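Local coordinates for protein inositol-1-monophosphatase (Nostoc sp., PDB 5ZHH) that probably hydrolyses myo-inositol monophosphates to inositol and phosphate, at residues Tyr172-Leu178 with Leu260-Leu266; Gly205-Ile211 with Gly243-Thr248. One frame throughout, in Å; residues are numbered along the deposited sequence.

Contact 1: Tyr172-Leu178 with Leu260-Leu266; sequences YAEFCHL and LMQVPPL
Tyr-172 meets Leu-266 through its CB, which lies 3.7 Å from Leu-266 CD1, while its ring turns away to the second subunit. One residue on, Ala-173 faces the loop squarely: its CB sits 3.6 Å from Val-263 CG1 and also touches the carbonyl of Pro-264. A water donates to Ala-173 O and Pro-264 O, tying the helix backbone to the loop. The Glu-174 chain bends at CG, chi2 79°, and there crosses Val-263 and Leu-260 at about a right angle, with CG 3.7 Å from Val-263 CG2; beyond the bend, a second water links OE2 to Leu-260 O. Cys-176 SG rests against Leu-266 CD2. His-177, its CG anti to the backbone N (chi1 -173°), presents a ring face to Pro-264, whose CD stands 3.6 Å from the ring centroid in a CH-pi contact. A third water, in the ring plane, bridges NE2 and Gln-262 OE1. Last, Leu-178 CD2 meets Leu-260 CD2 at 4.0 Å. Helix 172-181 thus packs against the end of helix 253-261 and the proline-bearing loop that follows, beside the subunit interface where Phe-175 stacks on Phe-175 of the second subunit.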
loop_
_atom_site.group_PDB
_atom_site.type_symbol
_atom_site.label_atom_id
_atom_site.label_comp_id
_atom_site.label_asym_id
_atom_site.label_seq_id
_atom_site.Cartn_x
_atom_site.Cartn_y
_atom_site.Cartn_z
ATOM N N TYR A 172 -9.647 26.468 24.817
ATOM C CA TYR A 172 -8.230 26.536 25.179
ATOM C C TYR A 172 -8.004 26.108 26.621
ATOM O O TYR A 172 -7.037 25.392 26.919
ATOM C CB TYR A 172 -7.680 27.947 24.986
ATOM C CG TYR A 172 -7.665 28.442 23.569
ATOM C CD1 TYR A 172 -7.859 27.572 22.501
ATOM C CD2 TYR A 172 -7.440 29.781 23.294
ATOM C CE1 TYR A 172 -7.848 28.028 21.204
ATOM C CE2 TYR A 172 -7.419 30.245 21.999
ATOM C CZ TYR A 172 -7.624 29.361 20.956
ATOM O OH TYR A 172 -7.609 29.804 19.658
ATOM N N ALA A 173 -8.862 26.570 27.535
ATOM C CA ALA A 173 -8.720 26.198 28.939
ATOM C C ALA A 173 -8.799 24.688 29.116
ATOM O O ALA A 173 -8.011 24.103 29.870
ATOM C CB ALA A 173 -9.788 26.894 29.785
ATOM N N GLU A 174 -9.747 24.041 28.424
ATOM C CA GLU A 174 -9.837 22.584 28.458
ATOM C C GLU A 174 -8.564 21.933 27.928
ATOM O O GLU A 174 -8.053 20.971 28.521
ATOM C CB GLU A 174 -11.049 22.109 27.645
ATOM C CG GLU A 174 -12.415 22.320 28.301
ATOM C CD GLU A 174 -12.960 23.750 28.194
ATOM O OE1 GLU A 174 -12.278 24.631 27.626
ATOM O OE2 GLU A 174 -14.087 23.985 28.690
ATOM N N PHE A 175 -8.040 22.438 26.805
ATOM C CA PHE A 175 -6.831 21.861 26.222
ATOM C C PHE A 175 -5.661 21.942 27.195
ATOM O O PHE A 175 -4.923 20.967 27.381
ATOM C CB PHE A 175 -6.487 22.574 24.913
ATOM C CG PHE A 175 -5.204 22.108 24.292
ATOM C CD1 PHE A 175 -5.188 20.998 23.455
ATOM C CD2 PHE A 175 -4.011 22.782 24.535
ATOM C CE1 PHE A 175 -4.011 20.564 22.875
ATOM C CE2 PHE A 175 -2.827 22.350 23.957
ATOM C CZ PHE A 175 -2.829 21.233 23.131
ATOM N N CYS A 176 -5.480 23.099 27.840
ATOM C CA CYS A 176 -4.387 23.234 28.795
ATOM C C CYS A 176 -4.598 22.328 30.001
ATOM O O CYS A 176 -3.662 21.652 30.444
ATOM C CB CYS A 176 -4.250 24.692 29.236
ATOM S SG CYS A 176 -3.869 25.832 27.893
ATOM N N HIS A 177 -5.824 22.290 30.530
ATOM C CA HIS A 177 -6.129 21.458 31.693
ATOM C C HIS A 177 -5.856 19.982 31.403
ATOM O O HIS A 177 -5.181 19.295 32.182
ATOM C CB HIS A 177 -7.592 21.689 32.097
ATOM C CG HIS A 177 -8.000 21.022 33.377
ATOM N ND1 HIS A 177 -7.224 21.040 34.516
ATOM C CD2 HIS A 177 -9.134 20.358 33.707
ATOM C CE1 HIS A 177 -7.849 20.395 35.484
ATOM N NE2 HIS A 177 -9.012 19.971 35.019
ATOM N N LEU A 178 -6.352 19.474 30.275
ATOM C CA LEU A 178 -6.145 18.055 29.999
ATOM C C LEU A 178 -4.710 17.751 29.583
ATOM O O LEU A 178 -4.220 16.642 29.838
ATOM C CB LEU A 178 -7.129 17.562 28.941
ATOM C CG LEU A 178 -8.459 17.037 29.494
ATOM C CD1 LEU A 178 -8.213 16.045 30.638
ATOM C CD2 LEU A 178 -9.369 18.164 29.953
ATOM N N LEU A 260 -13.529 17.866 32.739
ATOM C CA LEU A 260 -14.238 18.877 31.955
ATOM C C LEU A 260 -15.169 19.722 32.825
ATOM O O LEU A 260 -15.430 20.887 32.500
ATOM C CB LEU A 260 -14.997 18.202 30.809
ATOM C CG LEU A 260 -14.074 17.611 29.737
ATOM C CD1 LEU A 260 -14.847 16.784 28.698
ATOM C CD2 LEU A 260 -13.258 18.706 29.053
ATOM N N MET A 261 -15.711 19.149 33.903
ATOM C CA MET A 261 -16.559 19.891 34.832
ATOM C C MET A 261 -15.766 20.766 35.787
ATOM O O MET A 261 -16.372 21.526 36.553
ATOM C CB MET A 261 -17.424 18.937 35.661
ATOM C CG MET A 261 -18.443 18.128 34.861
ATOM S SD MET A 261 -19.608 19.170 33.968
ATOM C CE MET A 261 -18.833 19.311 32.352
ATOM N N GLN A 262 -14.444 20.653 35.789
ATOM C CA GLN A 262 -13.599 21.341 36.757
ATOM C C GLN A 262 -12.465 22.061 36.050
ATOM O O GLN A 262 -11.324 22.075 36.518
ATOM C CB GLN A 262 -13.063 20.359 37.796
ATOM C CG GLN A 262 -14.153 19.579 38.529
ATOM C CD GLN A 262 -13.595 18.545 39.481
ATOM O OE1 GLN A 262 -12.467 18.084 39.317
ATOM N NE2 GLN A 262 -14.389 18.160 40.475
ATOM N N VAL A 263 -12.763 22.669 34.907
ATOM C CA VAL A 263 -11.736 23.319 34.101
ATOM C C VAL A 263 -11.418 24.684 34.700
ATOM O O VAL A 263 -12.309 25.540 34.796
ATOM C CB VAL A 263 -12.180 23.451 32.636
ATOM C CG1 VAL A 263 -11.135 24.211 31.831
ATOM C CG2 VAL A 263 -12.415 22.069 32.038
ATOM N N PRO A 264 -10.174 24.942 35.087
ATOM C CA PRO A 264 -9.805 26.285 35.533
ATOM C C PRO A 264 -9.779 27.230 34.348
ATOM O O PRO A 264 -9.342 26.843 33.255
ATOM C CB PRO A 264 -8.393 26.092 36.116
ATOM C CG PRO A 264 -8.239 24.620 36.308
ATOM C CD PRO A 264 -9.045 24.005 35.196
ATOM N N PRO A 265 -10.216 28.475 34.516
ATOM C CA PRO A 265 -10.150 29.419 33.399
ATOM C C PRO A 265 -8.699 29.750 33.091
ATOM O O PRO A 265 -7.800 29.542 33.909
ATOM C CB PRO A 265 -10.919 30.642 33.911
ATOM C CG PRO A 265 -10.827 30.558 35.386
ATOM C CD PRO A 265 -10.683 29.112 35.761
ATOM N N LEU A 266 -8.470 30.252 31.874
ATOM C CA LEU A 266 -7.109 30.606 31.485
ATOM C C LEU A 266 -6.532 31.667 32.416
ATOM O O LEU A 266 -5.337 31.642 32.735
ATOM C CB LEU A 266 -7.073 31.078 30.030
ATOM C CG LEU A 266 -7.209 29.983 28.966
ATOM C CD1 LEU A 266 -7.144 30.568 27.559
ATOM C CD2 LEU A 266 -6.142 28.914 29.157
HETATM O O HOH W 1 -7.296 25.473 32.193
HETATM O O HOH W 2 -15.716 22.126 29.860
HETATM O O HOH W 3 -10.127 18.310 37.552
#

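Contact 2: Gly205-Ile211 with Gly243-Thr248; sequences GYWERGI and GRILAT
Tyr-206 and Ala-247 form an antiparallel hydrogen-bonded pair, Tyr-206 N reaching Ala-247 O at 2.7 Å and Ala-247 N returning to Tyr-206 O. Glu-208 and Ile-245 repeat the exchange two residues along. Past the strands, Ile-211 N gives a nearly straight bond (173°) to a lone pair of Gly-243 O, so the pairing carries on into the loops.

The Tyr-206 side chain can be followed outward. CB passes 3.8 Å from Ala-247 O; CG stands anti to the backbone N, chi1 156°, which lays the ring along the face shared with Ile-245 and Ala-247. At the ring edge CD2 meets Ala-247 CB, and farther out CE2 lies 3.9 Å from Ile-245 CG2. At the tip, Tyr-206 OH donates to Glu-208 OE1 at 2.5 Å, from the anti side of the carboxylate and close to its plane. A phenylalanine in its place would probably keep the packing on Ile-245 but leave Glu-208 OE1 without this donor.

Ile-211 CG1 also touches Ile-245 CG2 on this side, where helices 191-199 and 213-225 cover the sheet. Across the sheet, Trp-207 CB touches Leu-246 CD1.

Beyond the strands, Arg-209 CB lies over the Arg-244 guanidinium, whose plane is turned 58° from that of Arg-209. Water 4 accepts from both NE atoms, at 2.9 Å from Arg-209 NE and likewise from Arg-244 NE. Asp-163 and Asp-169 form salt bridges with Arg-209 and Arg-244 respectively, which probably offsets the proximity of the two like charges. Backbone bonds and apolar packing thus hold the buried strands, and solvated, acid-balanced charge lies just past the strand ends, where the two loops still run side by side.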
loop_
_atom_site.group_PDB
_atom_site.type_symbol
_atom_site.label_atom_id
_atom_site.label_comp_id
_atom_site.label_asym_id
_atom_site.label_seq_id
_atom_site.Cartn_x
_atom_site.Cartn_y
_atom_site.Cartn_z
ATOM N N GLY A 205 -9.697 8.989 24.354
ATOM C CA GLY A 205 -10.836 9.869 24.500
ATOM C C GLY A 205 -10.687 11.104 23.645
ATOM O O GLY A 205 -9.581 11.486 23.249
ATOM N N TYR A 206 -11.827 11.726 23.376
ATOM C CA TYR A 206 -11.938 12.856 22.471
ATOM C C TYR A 206 -13.068 13.738 22.979
ATOM O O TYR A 206 -14.088 13.229 23.450
ATOM C CB TYR A 206 -12.193 12.367 21.032
ATOM C CG TYR A 206 -12.871 13.366 20.110
ATOM C CD1 TYR A 206 -12.214 14.516 19.685
ATOM C CD2 TYR A 206 -14.176 13.151 19.668
ATOM C CE1 TYR A 206 -12.841 15.423 18.835
ATOM C CE2 TYR A 206 -14.807 14.052 18.827
ATOM C CZ TYR A 206 -14.140 15.179 18.419
ATOM O OH TYR A 206 -14.773 16.079 17.593
ATOM N N TRP A 207 -12.861 15.053 22.950
ATOM C CA TRP A 207 -13.931 15.992 23.258
ATOM C C TRP A 207 -13.797 17.195 22.340
ATOM O O TRP A 207 -12.695 17.535 21.906
ATOM C CB TRP A 207 -13.917 16.433 24.732
ATOM C CG TRP A 207 -12.974 17.556 25.018
ATOM C CD1 TRP A 207 -13.279 18.894 25.093
ATOM C CD2 TRP A 207 -11.567 17.452 25.257
ATOM N NE1 TRP A 207 -12.147 19.621 25.372
ATOM C CE2 TRP A 207 -11.082 18.762 25.479
ATOM C CE3 TRP A 207 -10.669 16.378 25.319
ATOM C CZ2 TRP A 207 -9.738 19.029 25.743
ATOM C CZ3 TRP A 207 -9.333 16.643 25.578
ATOM C CH2 TRP A 207 -8.881 17.963 25.791
ATOM N N GLU A 208 -14.926 17.835 22.041
ATOM C CA GLU A 208 -14.881 19.008 21.180
ATOM C C GLU A 208 -16.199 19.763 21.280
ATOM O O GLU A 208 -17.249 19.169 21.547
ATOM C CB GLU A 208 -14.597 18.616 19.716
ATOM C CG GLU A 208 -14.277 19.818 18.845
ATOM C CD GLU A 208 -13.614 19.463 17.528
ATOM O OE1 GLU A 208 -13.549 18.263 17.165
ATOM O OE2 GLU A 208 -13.154 20.403 16.852
ATOM N N ARG A 209 -16.126 21.076 21.082
ATOM C CA ARG A 209 -17.301 21.918 20.935
ATOM C C ARG A 209 -17.335 22.500 19.530
ATOM O O ARG A 209 -16.332 22.503 18.808
ATOM C CB ARG A 209 -17.318 23.052 21.971
ATOM C CG ARG A 209 -16.206 24.070 21.799
ATOM C CD ARG A 209 -16.479 25.353 22.579
ATOM N NE ARG A 209 -17.607 26.107 22.040
ATOM C CZ ARG A 209 -17.522 26.955 21.020
ATOM N NH1 ARG A 209 -16.359 27.165 20.412
ATOM N NH2 ARG A 209 -18.606 27.596 20.603
ATOM N N GLY A 210 -18.512 22.979 19.140
ATOM C CA GLY A 210 -18.668 23.580 17.833
ATOM C C GLY A 210 -18.662 22.593 16.688
ATOM O O GLY A 210 -18.322 22.968 15.560
ATOM N N ILE A 211 -19.034 21.339 16.935
ATOM C CA ILE A 211 -19.060 20.360 15.856
ATOM C C ILE A 211 -20.455 20.304 15.249
ATOM O O ILE A 211 -21.449 20.749 15.840
ATOM C CB ILE A 211 -18.596 18.956 16.311
ATOM C CG1 ILE A 211 -19.338 18.477 17.560
ATOM C CG2 ILE A 211 -17.104 18.972 16.586
ATOM C CD1 ILE A 211 -20.672 17.788 17.296
ATOM N N GLY A 243 -23.623 20.923 19.662
ATOM C CA GLY A 243 -22.288 20.989 19.107
ATOM C C GLY A 243 -21.184 20.499 20.013
ATOM O O GLY A 243 -20.008 20.646 19.660
ATOM N N ARG A 244 -21.514 19.888 21.149
ATOM C CA ARG A 244 -20.522 19.395 22.094
ATOM C C ARG A 244 -20.598 17.883 22.178
ATOM O O ARG A 244 -21.688 17.302 22.134
ATOM C CB ARG A 244 -20.702 20.000 23.493
ATOM C CG ARG A 244 -20.693 21.511 23.488
ATOM C CD ARG A 244 -20.931 22.119 24.861
ATOM N NE ARG A 244 -20.389 23.475 24.889
ATOM C CZ ARG A 244 -19.358 23.866 25.628
ATOM N NH1 ARG A 244 -18.755 23.014 26.444
ATOM N NH2 ARG A 244 -18.944 25.124 25.557
ATOM N N ILE A 245 -19.432 17.252 22.289
ATOM C CA ILE A 245 -19.345 15.798 22.312
ATOM C C ILE A 245 -18.205 15.385 23.234
ATOM O O ILE A 245 -17.143 16.016 23.260
ATOM C CB ILE A 245 -19.161 15.232 20.886
ATOM C CG1 ILE A 245 -19.080 13.702 20.935
ATOM C CG2 ILE A 245 -17.919 15.841 20.231
ATOM C CD1 ILE A 245 -19.220 13.018 19.572
ATOM N N LEU A 246 -18.446 14.334 24.016
ATOM C CA LEU A 246 -17.422 13.671 24.819
ATOM C C LEU A 246 -17.441 12.196 24.446
ATOM O O LEU A 246 -18.465 11.531 24.624
ATOM C CB LEU A 246 -17.685 13.845 26.317
ATOM C CG LEU A 246 -16.842 12.983 27.261
ATOM C CD1 LEU A 246 -15.364 13.326 27.093
ATOM C CD2 LEU A 246 -17.279 13.191 28.712
ATOM N N ALA A 247 -16.324 11.689 23.927
ATOM C CA ALA A 247 -16.290 10.356 23.326
ATOM C C ALA A 247 -15.033 9.626 23.776
ATOM O O ALA A 247 -13.921 10.076 23.488
ATOM C CB ALA A 247 -16.337 10.456 21.799
ATOM N N THR A 248 -15.200 8.508 24.489
ATOM C CA THR A 248 -14.064 7.841 25.119
ATOM C C THR A 248 -14.184 6.334 24.981
ATOM O O THR A 248 -15.189 5.802 24.492
ATOM C CB THR A 248 -13.949 8.188 26.610
ATOM O OG1 THR A 248 -14.978 7.502 27.331
ATOM C CG2 THR A 248 -14.065 9.697 26.847
HETATM O O HOH W 4 -20.404 25.485 22.731
#

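Overall arrangement
Contact 2 is core, two neighbouring strands of the five-stranded sheet, with its centre about 9 Å from the chain's centre; contact 1 lies farther out, at about 22 Å, partly exposed and beside another subunit. Their chemistry follows: direct backbone bonds join the strands, whereas apolar packing and bridging waters join the helix to the loop. The two are layered against each other. Trp-207 reaches from its strand to Glu-174, Leu-178 and Leu-260, and Leu-246 meets Leu-260, so helices 172-181 and 253-261 share one face of the sheet. Strand 245-248 leads next into helix 253-261, and contact 2 is nested inside the loop closed by contact 1.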